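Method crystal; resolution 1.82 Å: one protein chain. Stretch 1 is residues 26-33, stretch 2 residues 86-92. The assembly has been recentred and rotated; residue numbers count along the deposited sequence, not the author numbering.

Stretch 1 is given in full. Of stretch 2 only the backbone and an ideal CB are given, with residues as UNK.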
# COMPACT_ATOMS: atom_id res chain seq x y z
N VAL A 26 -0.26 3.89 -7.24
CA VAL A 26 0.21 2.53 -7.37
C VAL A 26 -0.43 1.65 -6.29
O VAL A 26 -0.80 0.50 -6.55
CB VAL A 26 1.75 2.46 -7.28
CG1 VAL A 26 2.25 0.99 -7.26
CG2 VAL A 26 2.35 3.23 -8.46
N LEU A 27 -0.57 2.19 -5.09
CA LEU A 27 -1.14 1.43 -3.99
C LEU A 27 -2.61 1.15 -4.21
O LEU A 27 -3.09 0.05 -3.93
CB LEU A 27 -0.95 2.19 -2.68
CG LEU A 27 0.48 2.32 -2.18
CD1 LEU A 27 0.53 3.00 -0.82
CD2 LEU A 27 1.16 0.95 -2.08
N LYS A 28 -3.33 2.15 -4.69
CA LYS A 28 -4.75 1.98 -4.98
C LYS A 28 -4.95 0.88 -6.03
O LYS A 28 -5.85 0.04 -5.91
CB LYS A 28 -5.35 3.29 -5.50
CG LYS A 28 -5.51 4.39 -4.45
CD LYS A 28 -6.22 5.61 -5.06
CE LYS A 28 -7.60 5.24 -5.57
NZ LYS A 28 -8.54 6.40 -5.57
N ALA A 29 -4.10 0.88 -7.04
CA ALA A 29 -4.19 -0.13 -8.09
C ALA A 29 -3.87 -1.53 -7.56
O ALA A 29 -4.51 -2.49 -7.97
CB ALA A 29 -3.30 0.20 -9.25
N LEU A 30 -2.87 -1.65 -6.68
CA LEU A 30 -2.52 -2.93 -6.06
C LEU A 30 -3.73 -3.45 -5.31
O LEU A 30 -4.11 -4.60 -5.47
CB LEU A 30 -1.36 -2.77 -5.06
CG LEU A 30 0.07 -2.72 -5.62
CD1 LEU A 30 1.09 -2.39 -4.53
CD2 LEU A 30 0.42 -4.04 -6.27
N ALA A 31 -4.34 -2.60 -4.50
CA ALA A 31 -5.48 -3.03 -3.70
C ALA A 31 -6.67 -3.42 -4.56
O ALA A 31 -7.34 -4.39 -4.25
CB ALA A 31 -5.88 -1.94 -2.71
N ALA A 32 -6.95 -2.66 -5.62
CA ALA A 32 -8.03 -3.02 -6.54
C ALA A 32 -7.79 -4.37 -7.20
O ALA A 32 -8.72 -5.17 -7.36
CB ALA A 32 -8.20 -1.95 -7.61
N ALA A 33 -6.54 -4.63 -7.59
CA ALA A 33 -6.20 -5.90 -8.22
C ALA A 33 -6.40 -7.03 -7.22
O ALA A 33 -6.81 -8.14 -7.59
CB ALA A 33 -4.77 -5.89 -8.73
N UNK A 86 -11.09 -3.44 2.79
CA UNK A 86 -9.72 -2.93 2.80
C UNK A 86 -9.50 -1.96 1.64
O UNK A 86 -8.86 -0.92 1.81
CB UNK A 86 -8.72 -4.08 2.72
N UNK A 87 -10.09 -2.26 0.48
CA UNK A 87 -9.99 -1.35 -0.66
C UNK A 87 -10.66 -0.02 -0.32
O UNK A 87 -10.12 1.04 -0.64
CB UNK A 87 -10.63 -1.97 -1.91
N UNK A 88 -11.80 -0.06 0.36
CA UNK A 88 -12.48 1.18 0.73
C UNK A 88 -11.65 1.99 1.72
O UNK A 88 -11.60 3.22 1.62
CB UNK A 88 -13.86 0.88 1.33
N UNK A 89 -10.99 1.33 2.67
CA UNK A 89 -10.02 2.00 3.52
C UNK A 89 -8.87 2.65 2.72
O UNK A 89 -8.51 3.80 2.96
CB UNK A 89 -9.45 1.00 4.53
N UNK A 90 -8.29 1.89 1.79
CA UNK A 90 -7.20 2.39 0.94
C UNK A 90 -7.64 3.67 0.23
O UNK A 90 -6.88 4.65 0.12
CB UNK A 90 -6.78 1.33 -0.08
N UNK A 91 -8.86 3.66 -0.26
CA UNK A 91 -9.34 4.76 -1.07
C UNK A 91 -9.45 6.03 -0.22
O UNK A 91 -9.17 7.14 -0.69
CB UNK A 91 -10.69 4.41 -1.70
N UNK A 92 -9.83 5.86 1.03
CA UNK A 92 -9.96 6.97 1.96
C UNK A 92 -8.58 7.50 2.27
O UNK A 92 -8.32 8.68 2.11
CB UNK A 92 -10.69 6.55 3.24

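Both stretches are helical, and their axes run nearly antiparallel, at 169°, with a closest approach of 9.5 Å. The face that stretch 1 offers is made of Lys 28, Ala 31 and Ala 32, with the backbone carbonyl of Leu 27 beside them. Ala 31 has only a methyl, so there is room for side chains from the facing helix. Positions 86 to 92 all have helical backbone angles, so any residue at ease in a helix would fit the backbone.

Position 86 points sideways, and its ideal CB has nothing of stretch 1 within 5.5 Å. Stretch 1 hardly restricts the choice. The residue is Ala 86, which makes no contact here.

Position 87 points toward stretch 1. Its ideal CB lies 4.7 Å from Ala 31 O and 5.3 Å from Ala 32 N. That carbonyl and amide belong to a helix backbone, and Ala 32 N already donates a hydrogen bond to Lys 28 O at 2.9 Å. The small alanines leave space, so a medium or large apolar side chain suits: leucine, isoleucine or methionine. The residue is Leu 87, with chi1 t and chi2 p. Its CD1 lies 3.8 Å from Ala 31 CB and 3.7 Å from Ala 32 N. The same methyl is 4.2 Å from Lys 28 O. These are packing contacts.

Position 88 is out of reach of stretch 1, and many side chains would do. It is Ser 88.

Position 89 is also out of reach, and stretch 1 gives no guide. It is Asp 89, whose OD2 is hydrogen-bonded elsewhere in the structure.

Position 90 points toward stretch 1. Its ideal CB is 4.3 Å from Ala 31 CB and 5.3 Å from Lys 28 CA. Valine, isoleucine or alanine would suit so close an approach. The residue is Val 90, chi1 t. Both methyls pack on Ala 31 CB, Val 90 CG2 at 3.9 Å and CG1 at 4.1 Å; CG1 also lies 4.0 Å from Lys 28 CA.

Position 91 points sideways, with its ideal CB 4.9 Å from Lys 28 NZ. An acidic or polar side chain would suit the nearby charge, and a long aliphatic stem could pack on the lysine chain. The residue is Glu 91. Its CG lies 4.3 Å from Lys 28 CE, but no direct hydrogen bond joins the two residues. A water links them instead, accepting from Lys 28 NZ at 2.7 Å and donating to Glu 91 O at 2.6 Å.

Position 92 is out of reach, so stretch 1 sets no preference. It is Gln 92.

Stretch 2 86-92: ALSDVEQ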
# COMPACT_ATOMS: atom_id res chain seq x y z
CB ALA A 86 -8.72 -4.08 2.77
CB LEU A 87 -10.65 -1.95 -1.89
CG LEU A 87 -10.69 -1.13 -3.18
CD1 LEU A 87 -9.31 -0.64 -3.60
CD2 LEU A 87 -11.32 -1.97 -4.28
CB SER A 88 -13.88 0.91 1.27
OG SER A 88 -13.82 0.16 2.46
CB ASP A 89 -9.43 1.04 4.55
CG ASP A 89 -10.46 0.55 5.57
OD1 ASP A 89 -11.59 1.11 5.60
OD2 ASP A 89 -10.13 -0.38 6.33
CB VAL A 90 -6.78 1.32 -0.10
CG1 VAL A 90 -5.88 1.90 -1.18
CG2 VAL A 90 -6.07 0.15 0.59
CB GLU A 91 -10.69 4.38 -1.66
CG GLU A 91 -10.56 3.55 -2.93
CD GLU A 91 -11.86 2.92 -3.37
OE1 GLU A 91 -12.85 3.03 -2.61
OE2 GLU A 91 -11.89 2.30 -4.47
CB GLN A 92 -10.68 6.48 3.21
CG GLN A 92 -10.53 7.28 4.47
CD GLN A 92 -11.04 6.48 5.67
OE1 GLN A 92 -11.69 5.44 5.50
NE2 GLN A 92 -10.74 6.96 6.87
O HOH W 1 -8.68 7.67 -3.23
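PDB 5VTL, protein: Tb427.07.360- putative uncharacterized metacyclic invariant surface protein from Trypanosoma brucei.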